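Long-range contact in uncharacterized protein (Parabacteroides merdae ATCC 43184, PDB 4OPW), which is of unknown function but, as a putative auto-transporter adhesin head domain, probably serves in cell adhesion at the bacterial surface: residues Asp207-Tyr221 against Thr225-Glu239. Residues are numbered along the deposited sequence; the frame is centred on the assembly and turned at random.
Sequences DNLKATIVGKGNIRY and TAVQQKVIGKGTVEE
N208 and Q228 pair amide to amide at one end of two stacked coils of a parallel beta-solenoid. N208 ND2 donates to Q228 OE1 (2.8 Å) and Q228 NE2 returns a bond to N208 OD1, each on a lone pair. The planes are nearly coplanar; the bend of Q228 at chi2 (89°) swings its amide across to its neighbour. Such in-register stacking rests on backbone bonds, here running from A226 N to D207 O up to G215 N to I232 O, continuing through G235 N to G215 O at the turn, then from I219 N to T236 O as far as Y221 N to E238 O. At that turn N218 OD1 accepts from T236 N (2.9 Å). R220 NH1 bonds both I219 O and T236 O, two acceptors near the guanidinium plane that fix its rotation; the E238 carboxylate stacks over one face, its salt bridge with NH2 electrostatic, while OE2 accepts from T236 OG1 (2.8 Å). Inside, I213 CD1 and A211 CB pack on V237 CG2 (3.6 and 3.8 Å). Near the strand ends, E239 CB lies over the Y221 ring face in a CH-pi contact. L209 and I219 continue the core onto I203 of strand 200-205 and onto strand 191-197, whereas strand 226-232 forms the outer edge of its sheet, in the last coil.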
ATOM      1  N   ASP A 207       2.490 -25.809  -2.937  1.00 27.86           N
ATOM      2  CA  ASP A 207       3.148 -26.976  -2.352  1.00 29.36           C
ATOM      3  C   ASP A 207       2.606 -27.249  -0.950  1.00 33.45           C
ATOM      4  O   ASP A 207       2.130 -28.365  -0.696  1.00 33.60           O
ATOM      5  CB  ASP A 207       4.680 -26.820  -2.322  1.00 30.62           C
ATOM      6  CG  ASP A 207       5.388 -28.034  -1.749  1.00 46.17           C
ATOM      7  OD1 ASP A 207       5.211 -29.140  -2.303  1.00 47.56           O
ATOM      8  OD2 ASP A 207       6.059 -27.891  -0.709  1.00 54.17           O
ATOM      9  N   ASN A 208       2.682 -26.244  -0.043  1.00 27.43           N
ATOM     10  CA  ASN A 208       2.193 -26.429   1.315  0.50 26.67           C
ATOM     11  C   ASN A 208       1.501 -25.197   1.842  1.00 29.17           C
ATOM     12  O   ASN A 208       1.931 -24.070   1.574  1.00 27.87           O
ATOM     13  CB  ASN A 208       3.314 -26.819   2.268  0.50 26.08           C
ATOM     14  CG  ASN A 208       2.810 -27.505   3.508  0.50 40.59           C
ATOM     15  OD1 ASN A 208       2.405 -28.675   3.486  0.50 38.14           O
ATOM     16  ND2 ASN A 208       2.814 -26.792   4.616  0.50 28.91           N
ATOM     17  N   LEU A 209       0.448 -25.439   2.617  1.00 24.35           N
ATOM     18  CA  LEU A 209      -0.330 -24.402   3.265  1.00 22.46           C
ATOM     19  C   LEU A 209      -0.526 -24.730   4.734  1.00 26.04           C
ATOM     20  O   LEU A 209      -1.014 -25.806   5.067  1.00 26.81           O
ATOM     21  CB  LEU A 209      -1.713 -24.238   2.587  1.00 21.81           C
ATOM     22  CG  LEU A 209      -2.763 -23.400   3.361  1.00 23.67           C
ATOM     23  CD1 LEU A 209      -2.338 -21.928   3.480  1.00 23.55           C
ATOM     24  CD2 LEU A 209      -4.173 -23.549   2.762  1.00 24.44           C
ATOM     25  N   LYS A 210      -0.158 -23.775   5.602  1.00 22.06           N
ATOM     26  CA  LYS A 210      -0.401 -23.863   7.038  0.50 21.73           C
ATOM     27  C   LYS A 210      -1.499 -22.844   7.333  1.00 24.69           C
ATOM     28  O   LYS A 210      -1.286 -21.642   7.133  1.00 22.73           O
ATOM     29  CB  LYS A 210       0.882 -23.621   7.842  0.50 23.68           C
ATOM     30  CG  LYS A 210       1.904 -24.743   7.687  0.50 25.87           C
ATOM     31  CD  LYS A 210       3.099 -24.453   8.518  0.50 39.68           C
ATOM     32  CE  LYS A 210       4.214 -25.425   8.302  0.50 46.27           C
ATOM     33  NZ  LYS A 210       5.214 -25.231   9.359  0.50 55.00           N
ATOM     34  N   ALA A 211      -2.692 -23.324   7.718  1.00 22.02           N
ATOM     35  CA  ALA A 211      -3.843 -22.448   7.954  1.00 21.41           C
ATOM     36  C   ALA A 211      -4.310 -22.459   9.396  1.00 24.15           C
ATOM     37  O   ALA A 211      -4.465 -23.531  10.005  1.00 22.14           O
ATOM     38  CB  ALA A 211      -4.992 -22.854   7.035  1.00 22.54           C
ATOM     39  N   THR A 212      -4.544 -21.251   9.943  1.00 22.49           N
ATOM     40  CA  THR A 212      -5.037 -21.089  11.312  1.00 23.32           C
ATOM     41  C   THR A 212      -6.202 -20.111  11.316  1.00 26.39           C
ATOM     42  O   THR A 212      -6.057 -18.986  10.842  1.00 25.69           O
ATOM     43  CB  THR A 212      -3.928 -20.629  12.277  1.00 31.80           C
ATOM     44  OG1 THR A 212      -2.733 -21.392  12.056  1.00 31.83           O
ATOM     45  CG2 THR A 212      -4.361 -20.732  13.752  1.00 32.18           C
ATOM     46  N   ILE A 213      -7.348 -20.540  11.861  1.00 22.36           N
ATOM     47  CA  ILE A 213      -8.527 -19.677  11.983  1.00 21.88           C
ATOM     48  C   ILE A 213      -9.033 -19.713  13.406  1.00 23.26           C
ATOM     49  O   ILE A 213      -9.183 -20.795  13.957  1.00 21.59           O
ATOM     50  CB  ILE A 213      -9.680 -20.079  10.998  1.00 25.28           C
ATOM     51  CG1 ILE A 213      -9.249 -19.922   9.507  1.00 24.64           C
ATOM     52  CG2 ILE A 213     -10.982 -19.285  11.324  1.00 25.13           C
ATOM     53  CD1 ILE A 213     -10.216 -20.458   8.481  1.00 29.07           C
ATOM     54  N   VAL A 214      -9.333 -18.523  13.981  1.00 20.28           N
ATOM     55  CA  VAL A 214     -10.010 -18.380  15.275  1.00 20.75           C
ATOM     56  C   VAL A 214     -11.138 -17.391  15.002  1.00 24.13           C
ATOM     57  O   VAL A 214     -10.867 -16.194  14.837  1.00 24.12           O
ATOM     58  CB  VAL A 214      -9.115 -17.968  16.480  1.00 24.81           C
ATOM     59  CG1 VAL A 214      -9.949 -17.877  17.766  1.00 24.91           C
ATOM     60  CG2 VAL A 214      -7.944 -18.925  16.661  1.00 24.73           C
ATOM     61  N   GLY A 215     -12.363 -17.900  14.835  1.00 19.93           N
ATOM     62  CA  GLY A 215     -13.521 -17.071  14.510  1.00 19.95           C
ATOM     63  C   GLY A 215     -14.276 -17.526  13.277  1.00 23.85           C
ATOM     64  O   GLY A 215     -14.195 -18.698  12.905  1.00 23.40           O
ATOM     65  N   LYS A 216     -14.968 -16.588  12.606  1.00 22.58           N
ATOM     66  CA  LYS A 216     -15.832 -16.825  11.430  1.00 23.19           C
ATOM     67  C   LYS A 216     -15.128 -16.629  10.070  1.00 26.99           C
ATOM     68  O   LYS A 216     -15.734 -16.884   9.023  1.00 26.58           O
ATOM     69  CB  LYS A 216     -17.045 -15.876  11.482  1.00 26.44           C
ATOM     70  CG  LYS A 216     -18.091 -16.278  12.508  1.00 39.49           C
ATOM     71  CD  LYS A 216     -19.088 -15.149  12.741  1.00 52.54           C
ATOM     72  CE  LYS A 216     -19.377 -14.900  14.209  1.00 68.20           C
ATOM     73  NZ  LYS A 216     -20.126 -16.022  14.844  1.00 73.71           N
ATOM     74  N   GLY A 217     -13.887 -16.165  10.087  1.00 24.07           N
ATOM     75  CA  GLY A 217     -13.112 -15.935   8.870  1.00 23.47           C
ATOM     76  C   GLY A 217     -12.921 -17.173   8.019  1.00 25.50           C
ATOM     77  O   GLY A 217     -12.845 -18.291   8.547  1.00 25.92           O
ATOM     78  N   ASN A 218     -12.863 -16.990   6.696  1.00 20.29           N
ATOM     79  CA  ASN A 218     -12.725 -18.112   5.769  1.00 21.60           C
ATOM     80  C   ASN A 218     -11.476 -18.014   4.919  1.00 25.16           C
ATOM     81  O   ASN A 218     -11.126 -16.928   4.446  1.00 24.60           O
ATOM     82  CB  ASN A 218     -13.937 -18.207   4.848  1.00 23.28           C
ATOM     83  CG  ASN A 218     -15.187 -18.574   5.584  1.00 34.36           C
ATOM     84  OD1 ASN A 218     -15.291 -19.660   6.153  1.00 27.45           O
ATOM     85  ND2 ASN A 218     -16.118 -17.637   5.666  1.00 30.41           N
ATOM     86  N   ILE A 219     -10.835 -19.164   4.711  1.00 21.39           N
ATOM     87  CA  ILE A 219      -9.676 -19.289   3.848  1.00 21.37           C
ATOM     88  C   ILE A 219     -10.106 -20.124   2.641  1.00 25.86           C
ATOM     89  O   ILE A 219     -10.617 -21.237   2.805  1.00 24.65           O
ATOM     90  CB  ILE A 219      -8.455 -19.896   4.571  1.00 24.03           C
ATOM     91  CG1 ILE A 219      -7.970 -18.972   5.711  1.00 24.03           C
ATOM     92  CG2 ILE A 219      -7.324 -20.228   3.553  1.00 24.27           C
ATOM     93  CD1 ILE A 219      -6.909 -19.616   6.647  1.00 27.14           C
ATOM     94  N   ARG A 220      -9.939 -19.569   1.438  1.00 24.33           N
ATOM     95  CA  ARG A 220     -10.269 -20.301   0.212  1.00 24.66           C
ATOM     96  C   ARG A 220      -8.996 -20.396  -0.600  1.00 27.35           C
ATOM     97  O   ARG A 220      -8.322 -19.388  -0.788  1.00 25.55           O
ATOM     98  CB  ARG A 220     -11.436 -19.632  -0.552  1.00 26.67           C
ATOM     99  CG  ARG A 220     -12.786 -19.682   0.186  1.00 30.73           C
ATOM    100  CD  ARG A 220     -13.308 -21.100   0.387  1.00 31.05           C
ATOM    101  NE  ARG A 220     -14.557 -21.129   1.152  1.00 33.92           N
ATOM    102  CZ  ARG A 220     -14.645 -21.293   2.470  1.00 43.72           C
ATOM    103  NH1 ARG A 220     -13.550 -21.410   3.206  1.00 26.28           N
ATOM    104  NH2 ARG A 220     -15.830 -21.330   3.063  1.00 36.30           N
ATOM    105  N   TYR A 221      -8.604 -21.609  -1.003  1.00 24.00           N
ATOM    106  CA  TYR A 221      -7.347 -21.752  -1.714  1.00 23.64           C
ATOM    107  C   TYR A 221      -7.482 -22.501  -3.027  1.00 26.84           C
ATOM    108  O   TYR A 221      -8.369 -23.342  -3.198  1.00 26.13           O
ATOM    109  CB  TYR A 221      -6.303 -22.467  -0.818  1.00 24.47           C
ATOM    110  CG  TYR A 221      -6.622 -23.918  -0.513  1.00 23.77           C
ATOM    111  CD1 TYR A 221      -7.368 -24.268   0.612  1.00 24.58           C
ATOM    112  CD2 TYR A 221      -6.166 -24.940  -1.339  1.00 24.15           C
ATOM    113  CE1 TYR A 221      -7.652 -25.599   0.904  1.00 25.41           C
ATOM    114  CE2 TYR A 221      -6.456 -26.271  -1.063  1.00 25.70           C
ATOM    115  CZ  TYR A 221      -7.191 -26.597   0.066  1.00 31.66           C
ATOM    116  OH  TYR A 221      -7.470 -27.914   0.332  1.00 33.28           O
ATOM    117  N   THR A 225      -2.286 -28.491  -3.306  1.00 26.70           N
ATOM    118  CA  THR A 225      -1.368 -28.200  -2.189  1.00 24.76           C
ATOM    119  C   THR A 225      -1.687 -29.066  -0.995  1.00 28.33           C
ATOM    120  O   THR A 225      -2.860 -29.396  -0.789  1.00 27.81           O
ATOM    121  CB  THR A 225      -1.446 -26.691  -1.775  1.00 29.76           C
ATOM    122  OG1 THR A 225      -0.543 -26.418  -0.690  1.00 26.28           O
ATOM    123  CG2 THR A 225      -2.834 -26.245  -1.384  1.00 25.28           C
ATOM    124  N   ALA A 226      -0.660 -29.416  -0.203  1.00 26.52           N
ATOM    125  CA  ALA A 226      -0.846 -30.110   1.068  1.00 27.43           C
ATOM    126  C   ALA A 226      -1.348 -29.073   2.067  1.00 29.88           C
ATOM    127  O   ALA A 226      -0.979 -27.889   1.962  1.00 28.28           O
ATOM    128  CB  ALA A 226       0.453 -30.736   1.540  1.00 29.45           C
ATOM    129  N   VAL A 227      -2.244 -29.470   2.979  1.00 25.30           N
ATOM    130  CA  VAL A 227      -2.809 -28.504   3.927  1.00 24.07           C
ATOM    131  C   VAL A 227      -2.737 -29.049   5.358  1.00 29.17           C
ATOM    132  O   VAL A 227      -3.170 -30.174   5.609  1.00 29.48           O
ATOM    133  CB  VAL A 227      -4.290 -28.131   3.549  1.00 28.05           C
ATOM    134  CG1 VAL A 227      -4.883 -27.127   4.532  1.00 27.22           C
ATOM    135  CG2 VAL A 227      -4.398 -27.581   2.126  1.00 27.29           C
ATOM    136  N   GLN A 228      -2.211 -28.234   6.288  1.00 25.48           N
ATOM    137  CA  GLN A 228      -2.235 -28.487   7.729  1.00 25.42           C
ATOM    138  C   GLN A 228      -3.045 -27.338   8.322  1.00 29.53           C
ATOM    139  O   GLN A 228      -2.707 -26.173   8.085  1.00 29.30           O
ATOM    140  CB  GLN A 228      -0.840 -28.594   8.357  1.00 26.69           C
ATOM    141  CG  GLN A 228       0.038 -29.713   7.787  1.00 35.10           C
ATOM    142  CD  GLN A 228       0.833 -29.219   6.600  1.00 49.68           C
ATOM    143  OE1 GLN A 228       1.486 -28.166   6.647  1.00 43.86           O
ATOM    144  NE2 GLN A 228       0.776 -29.958   5.499  1.00 40.69           N
ATOM    145  N   GLN A 229      -4.153 -27.639   9.002  1.00 25.75           N
ATOM    146  CA  GLN A 229      -5.011 -26.573   9.518  1.00 24.52           C
ATOM    147  C   GLN A 229      -5.394 -26.780  10.965  1.00 29.24           C
ATOM    148  O   GLN A 229      -5.404 -27.910  11.464  1.00 28.39           O
ATOM    149  CB  GLN A 229      -6.293 -26.443   8.670  1.00 25.12           C
ATOM    150  CG  GLN A 229      -7.187 -27.695   8.662  1.00 26.96           C
ATOM    151  CD  GLN A 229      -8.383 -27.531   7.776  1.00 40.39           C
ATOM    152  OE1 GLN A 229      -9.469 -27.179   8.233  1.00 34.90           O
ATOM    153  NE2 GLN A 229      -8.209 -27.773   6.488  1.00 33.41           N
ATOM    154  N   LYS A 230      -5.763 -25.669  11.618  1.00 25.98           N
ATOM    155  CA  LYS A 230      -6.310 -25.648  12.965  1.00 25.87           C
ATOM    156  C   LYS A 230      -7.354 -24.559  12.986  1.00 27.91           C
ATOM    157  O   LYS A 230      -7.025 -23.378  12.831  1.00 26.75           O
ATOM    158  CB  LYS A 230      -5.226 -25.458  14.045  1.00 28.92           C
ATOM    159  CG  LYS A 230      -5.744 -25.652  15.484  1.00 43.65           C
ATOM    160  CD  LYS A 230      -6.436 -27.016  15.723  1.00 46.97           C
ATOM    161  CE  LYS A 230      -7.178 -27.046  17.035  1.00 52.70           C
ATOM    162  NZ  LYS A 230      -8.327 -27.993  16.999  1.00 60.70           N
ATOM    163  N   VAL A 231      -8.620 -24.969  13.066  1.00 23.66           N
ATOM    164  CA  VAL A 231      -9.762 -24.059  13.047  1.00 23.35           C
ATOM    165  C   VAL A 231     -10.566 -24.184  14.325  1.00 27.16           C
ATOM    166  O   VAL A 231     -10.979 -25.292  14.699  1.00 25.94           O
ATOM    167  CB  VAL A 231     -10.676 -24.321  11.809  1.00 27.51           C
ATOM    168  CG1 VAL A 231     -11.965 -23.508  11.878  1.00 27.34           C
ATOM    169  CG2 VAL A 231      -9.938 -24.057  10.501  1.00 26.89           C
ATOM    170  N   ILE A 232     -10.798 -23.028  14.975  1.00 22.60           N
ATOM    171  CA  ILE A 232     -11.658 -22.853  16.142  1.00 22.03           C
ATOM    172  C   ILE A 232     -12.641 -21.768  15.733  1.00 25.65           C
ATOM    173  O   ILE A 232     -12.245 -20.624  15.477  1.00 26.06           O
ATOM    174  CB  ILE A 232     -10.896 -22.547  17.482  1.00 24.23           C
ATOM    175  CG1 ILE A 232      -9.838 -23.627  17.844  1.00 24.51           C
ATOM    176  CG2 ILE A 232     -11.864 -22.248  18.659  1.00 22.36           C
ATOM    177  CD1 ILE A 232     -10.336 -25.170  17.820  1.00 35.18           C
ATOM    178  N   GLY A 233     -13.905 -22.145  15.593  1.00 24.03           N
ATOM    179  CA  GLY A 233     -14.939 -21.214  15.161  1.00 24.77           C
ATOM    180  C   GLY A 233     -15.744 -21.760  14.003  1.00 30.42           C
ATOM    181  O   GLY A 233     -15.557 -22.914  13.600  1.00 31.16           O
ATOM    182  N   LYS A 234     -16.629 -20.928  13.457  1.00 27.81           N
ATOM    183  CA  LYS A 234     -17.511 -21.306  12.339  1.00 28.29           C
ATOM    184  C   LYS A 234     -16.818 -21.172  10.972  1.00 29.05           C
ATOM    185  O   LYS A 234     -17.297 -21.735   9.983  1.00 27.33           O
ATOM    186  CB  LYS A 234     -18.800 -20.466  12.368  1.00 31.14           C
ATOM    187  CG  LYS A 234     -19.710 -20.795  13.551  1.00 47.49           C
ATOM    188  CD  LYS A 234     -20.706 -19.667  13.826  1.00 56.90           C
ATOM    189  CE  LYS A 234     -21.614 -19.991  14.993  1.00 66.63           C
ATOM    190  NZ  LYS A 234     -22.348 -18.793  15.480  1.00 68.88           N
ATOM    191  N   GLY A 235     -15.682 -20.474  10.930  1.00 24.78           N
ATOM    192  CA  GLY A 235     -14.927 -20.294   9.696  1.00 23.17           C
ATOM    193  C   GLY A 235     -14.344 -21.599   9.174  1.00 26.88           C
ATOM    194  O   GLY A 235     -14.250 -22.563   9.925  1.00 27.59           O
ATOM    195  N   THR A 236     -14.014 -21.683   7.878  1.00 22.09           N
ATOM    196  CA  THR A 236     -13.467 -22.924   7.312  1.00 22.42           C
ATOM    197  C   THR A 236     -12.330 -22.643   6.348  1.00 26.37           C
ATOM    198  O   THR A 236     -12.170 -21.522   5.846  1.00 23.44           O
ATOM    199  CB  THR A 236     -14.560 -23.738   6.556  1.00 31.43           C
ATOM    200  OG1 THR A 236     -15.021 -22.971   5.445  1.00 30.65           O
ATOM    201  CG2 THR A 236     -15.728 -24.176   7.443  1.00 31.82           C
ATOM    202  N   VAL A 237     -11.579 -23.704   6.060  1.00 26.28           N
ATOM    203  CA  VAL A 237     -10.481 -23.772   5.103  1.00 26.59           C
ATOM    204  C   VAL A 237     -10.971 -24.716   4.007  1.00 30.50           C
ATOM    205  O   VAL A 237     -11.250 -25.882   4.302  1.00 30.40           O
ATOM    206  CB  VAL A 237      -9.161 -24.256   5.760  1.00 31.07           C
ATOM    207  CG1 VAL A 237      -8.018 -24.267   4.751  1.00 30.78           C
ATOM    208  CG2 VAL A 237      -8.794 -23.408   6.973  1.00 30.66           C
ATOM    209  N   GLU A 238     -11.141 -24.216   2.771  1.00 26.48           N
ATOM    210  CA  GLU A 238     -11.682 -25.044   1.687  1.00 27.43           C
ATOM    211  C   GLU A 238     -11.023 -24.743   0.357  1.00 29.25           C
ATOM    212  O   GLU A 238     -10.686 -23.592   0.074  1.00 27.46           O
ATOM    213  CB  GLU A 238     -13.210 -24.829   1.537  1.00 29.53           C
ATOM    214  CG  GLU A 238     -14.061 -25.358   2.681  1.00 40.42           C
ATOM    215  CD  GLU A 238     -15.537 -25.034   2.589  1.00 57.77           C
ATOM    216  OE1 GLU A 238     -16.079 -25.028   1.460  1.00 58.01           O
ATOM    217  OE2 GLU A 238     -16.159 -24.803   3.651  1.00 45.75           O
ATOM    218  N   GLU A 239     -10.856 -25.785  -0.470  1.00 27.17           N
ATOM    219  CA  GLU A 239     -10.328 -25.648  -1.819  1.00 27.10           C
ATOM    220  C   GLU A 239     -11.415 -25.129  -2.768  1.00 34.32           C
ATOM    221  O   GLU A 239     -12.568 -25.548  -2.663  1.00 33.18           O
ATOM    222  CB  GLU A 239      -9.825 -27.025  -2.321  1.00 28.88           C
ATOM    223  CG  GLU A 239      -9.024 -26.912  -3.604  1.00 37.76           C
ATOM    224  CD  GLU A 239      -8.468 -28.184  -4.211  1.00 64.38           C
ATOM    225  OE1 GLU A 239      -9.194 -29.204  -4.253  1.00 53.16           O
ATOM    226  OE2 GLU A 239      -7.339 -28.121  -4.746  1.00 63.84           O
TER
HETATM  227  O   HOH W   1     -17.589 -20.633   7.130  1.00 45.89           O
HETATM  228  O   HOH W   2      -5.639 -29.757  -0.727  1.00 30.30           O